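Local coordinates for protein pyruvate carboxylase n-terminal domain (PDB 1ULZ) that is the biotin carboxylase subunit of pyruvate carboxylase, with a central ATP-grasp domain, and is found as a two-chain assembly, at residues A[110-115]-A[120-125]. The protein carries 1 engineered substitution. Sequence-based numbering, arbitrary orientation.
Sequences ELMGDK and EVMKKA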
loop_
_atom_site.group_PDB
_atom_site.type_symbol
_atom_site.label_atom_id
_atom_site.label_comp_id
_atom_site.label_asym_id
_atom_site.label_seq_id
_atom_site.Cartn_x
_atom_site.Cartn_y
_atom_site.Cartn_z
ATOM N N GLU A 110 34.968 2.541 -2.473
ATOM C CA GLU A 110 36.121 2.519 -3.364
ATOM C C GLU A 110 36.433 1.078 -3.748
ATOM O O GLU A 110 36.521 0.748 -4.922
ATOM C CB GLU A 110 37.343 3.122 -2.670
ATOM C CG GLU A 110 38.234 3.906 -3.603
ATOM C CD GLU A 110 39.694 3.834 -3.218
ATOM O OE1 GLU A 110 39.990 3.871 -2.006
ATOM O OE2 GLU A 110 40.547 3.753 -4.131
ATOM N N LEU A 111 36.589 0.224 -2.743
ATOM C CA LEU A 111 36.901 -1.192 -2.946
ATOM C C LEU A 111 35.939 -1.863 -3.913
ATOM O O LEU A 111 36.346 -2.521 -4.876
ATOM C CB LEU A 111 36.838 -1.932 -1.602
ATOM C CG LEU A 111 37.527 -3.298 -1.426
ATOM C CD1 LEU A 111 36.897 -4.005 -0.237
ATOM C CD2 LEU A 111 37.380 -4.159 -2.668
ATOM N N MET A 112 34.652 -1.703 -3.642
ATOM C CA MET A 112 33.615 -2.316 -4.459
ATOM C C MET A 112 33.459 -1.688 -5.836
ATOM O O MET A 112 32.859 -2.288 -6.728
ATOM C CB MET A 112 32.288 -2.267 -3.706
ATOM C CG MET A 112 32.317 -3.021 -2.383
ATOM S SD MET A 112 32.632 -4.785 -2.608
ATOM C CE MET A 112 34.265 -4.939 -1.976
ATOM N N GLY A 113 33.995 -0.483 -6.006
ATOM C CA GLY A 113 33.906 0.191 -7.289
ATOM C C GLY A 113 34.817 -0.462 -8.314
ATOM O O GLY A 113 34.676 -0.246 -9.519
ATOM N N ASP A 114 35.761 -1.264 -7.825
ATOM C CA ASP A 114 36.711 -1.977 -8.681
ATOM C C ASP A 114 36.157 -3.391 -8.872
ATOM O O ASP A 114 36.531 -4.321 -8.156
ATOM C CB ASP A 114 38.067 -2.047 -7.985
ATOM C CG ASP A 114 39.189 -2.405 -8.932
ATOM O OD1 ASP A 114 38.953 -3.214 -9.862
ATOM O OD2 ASP A 114 40.311 -1.883 -8.726
ATOM N N LYS A 115 35.268 -3.540 -9.847
ATOM C CA LYS A 115 34.597 -4.804 -10.119
ATOM C C LYS A 115 35.434 -6.072 -10.211
ATOM O O LYS A 115 35.015 -7.123 -9.724
ATOM C CB LYS A 115 33.755 -4.660 -11.385
ATOM C CG LYS A 115 32.859 -3.434 -11.357
ATOM C CD LYS A 115 32.081 -3.360 -10.047
ATOM C CE LYS A 115 31.230 -2.092 -9.977
ATOM N NZ LYS A 115 30.389 -2.049 -8.743
ATOM N N GLU A 120 37.502 -10.526 -6.416
ATOM C CA GLU A 120 38.574 -11.289 -5.775
ATOM C C GLU A 120 38.431 -11.216 -4.264
ATOM O O GLU A 120 38.693 -12.186 -3.554
ATOM C CB GLU A 120 39.954 -10.750 -6.176
ATOM C CG GLU A 120 40.559 -11.454 -7.375
ATOM C CD GLU A 120 40.422 -12.965 -7.278
ATOM O OE1 GLU A 120 39.480 -13.519 -7.897
ATOM O OE2 GLU A 120 41.237 -13.601 -6.569
ATOM N N VAL A 121 38.022 -10.055 -3.773
ATOM C CA VAL A 121 37.822 -9.881 -2.343
ATOM C C VAL A 121 36.673 -10.780 -1.888
ATOM O O VAL A 121 36.803 -11.521 -0.915
ATOM C CB VAL A 121 37.497 -8.414 -2.006
ATOM C CG1 VAL A 121 37.088 -8.290 -0.548
ATOM C CG2 VAL A 121 38.717 -7.544 -2.282
ATOM N N MET A 122 35.551 -10.724 -2.602
ATOM C CA MET A 122 34.395 -11.549 -2.258
ATOM C C MET A 122 34.739 -13.039 -2.336
ATOM O O MET A 122 34.359 -13.826 -1.468
ATOM C CB MET A 122 33.228 -11.233 -3.192
ATOM C CG MET A 122 32.644 -9.833 -3.004
ATOM S SD MET A 122 31.872 -9.609 -1.376
ATOM C CE MET A 122 33.193 -8.838 -0.513
ATOM N N LYS A 123 35.457 -13.424 -3.384
ATOM C CA LYS A 123 35.851 -14.819 -3.552
ATOM C C LYS A 123 36.589 -15.304 -2.310
ATOM O O LYS A 123 36.268 -16.356 -1.756
ATOM C CB LYS A 123 36.760 -14.960 -4.770
ATOM C CG LYS A 123 37.202 -16.379 -5.074
ATOM C CD LYS A 123 38.035 -16.390 -6.349
ATOM C CE LYS A 123 38.518 -17.786 -6.690
ATOM N NZ LYS A 123 39.368 -17.747 -7.909
ATOM N N LYS A 124 37.572 -14.528 -1.869
ATOM C CA LYS A 124 38.350 -14.891 -0.694
ATOM C C LYS A 124 37.530 -14.832 0.585
ATOM O O LYS A 124 37.925 -15.388 1.611
ATOM C CB LYS A 124 39.575 -13.984 -0.571
ATOM C CG LYS A 124 40.664 -14.298 -1.583
ATOM C CD LYS A 124 41.762 -13.231 -1.568
ATOM C CE LYS A 124 42.761 -13.446 -2.700
ATOM N NZ LYS A 124 43.220 -12.135 -3.263
ATOM N N ALA A 125 36.389 -14.156 0.530
ATOM C CA ALA A 125 35.529 -14.057 1.699
ATOM C C ALA A 125 34.572 -15.240 1.737
ATOM O O ALA A 125 33.716 -15.324 2.617
ATOM C CB ALA A 125 34.749 -12.754 1.663
#
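L111 and V121 meet tip to tip, methyl against methyl, with CD2 of L111 3.7 Å from CG2 of V121. In both, the bond from CA to CB is directed at the other segment, and their CA atoms, 8.8 Å apart, are the nearest pair across the two segments. For V121 the first torsion decides which methyl does the touching: with CG1 trans to the backbone N (chi1 171°), CG2 lies beside that nitrogen and is the branch that reaches L111. Alongside this pair the two methionines come together more loosely, CE of M112 standing 4.3 Å from CE of M122. Neither methionine sets out directly at the other helix; in each the chain bends at both of its first two torsions, and the thioether end carries its terminal methyl toward the other helix.

The helices concerned, 106-113 and 115-124, follow one another in the chain, and the short turn at D114 between them brings the four side chains together. D114 is the N-cap of the second helix, its OD1 taking a weak hydrogen bond from N of R117. The side chain of K115 curls back so that NZ donates to O of M112 at 3.2 Å, the nitrogen lying 31° out of the carbonyl plane, and also forms a long, weak ion pair with E287. Further out, M122 packs on A261 of helix 248-264, while V121 and M122 both touch I265 just beyond it; M112 rests against T290.

No hydrogen bond or salt bridge crosses between the segments, which bury just 142 Å² in all. At this corner between two consecutive helices the direct contact is made by methyl groups, through van der Waals packing that favours no strict direction, while the side-chain polar bonds described lie at the turn and toward neighbouring parts of the fold.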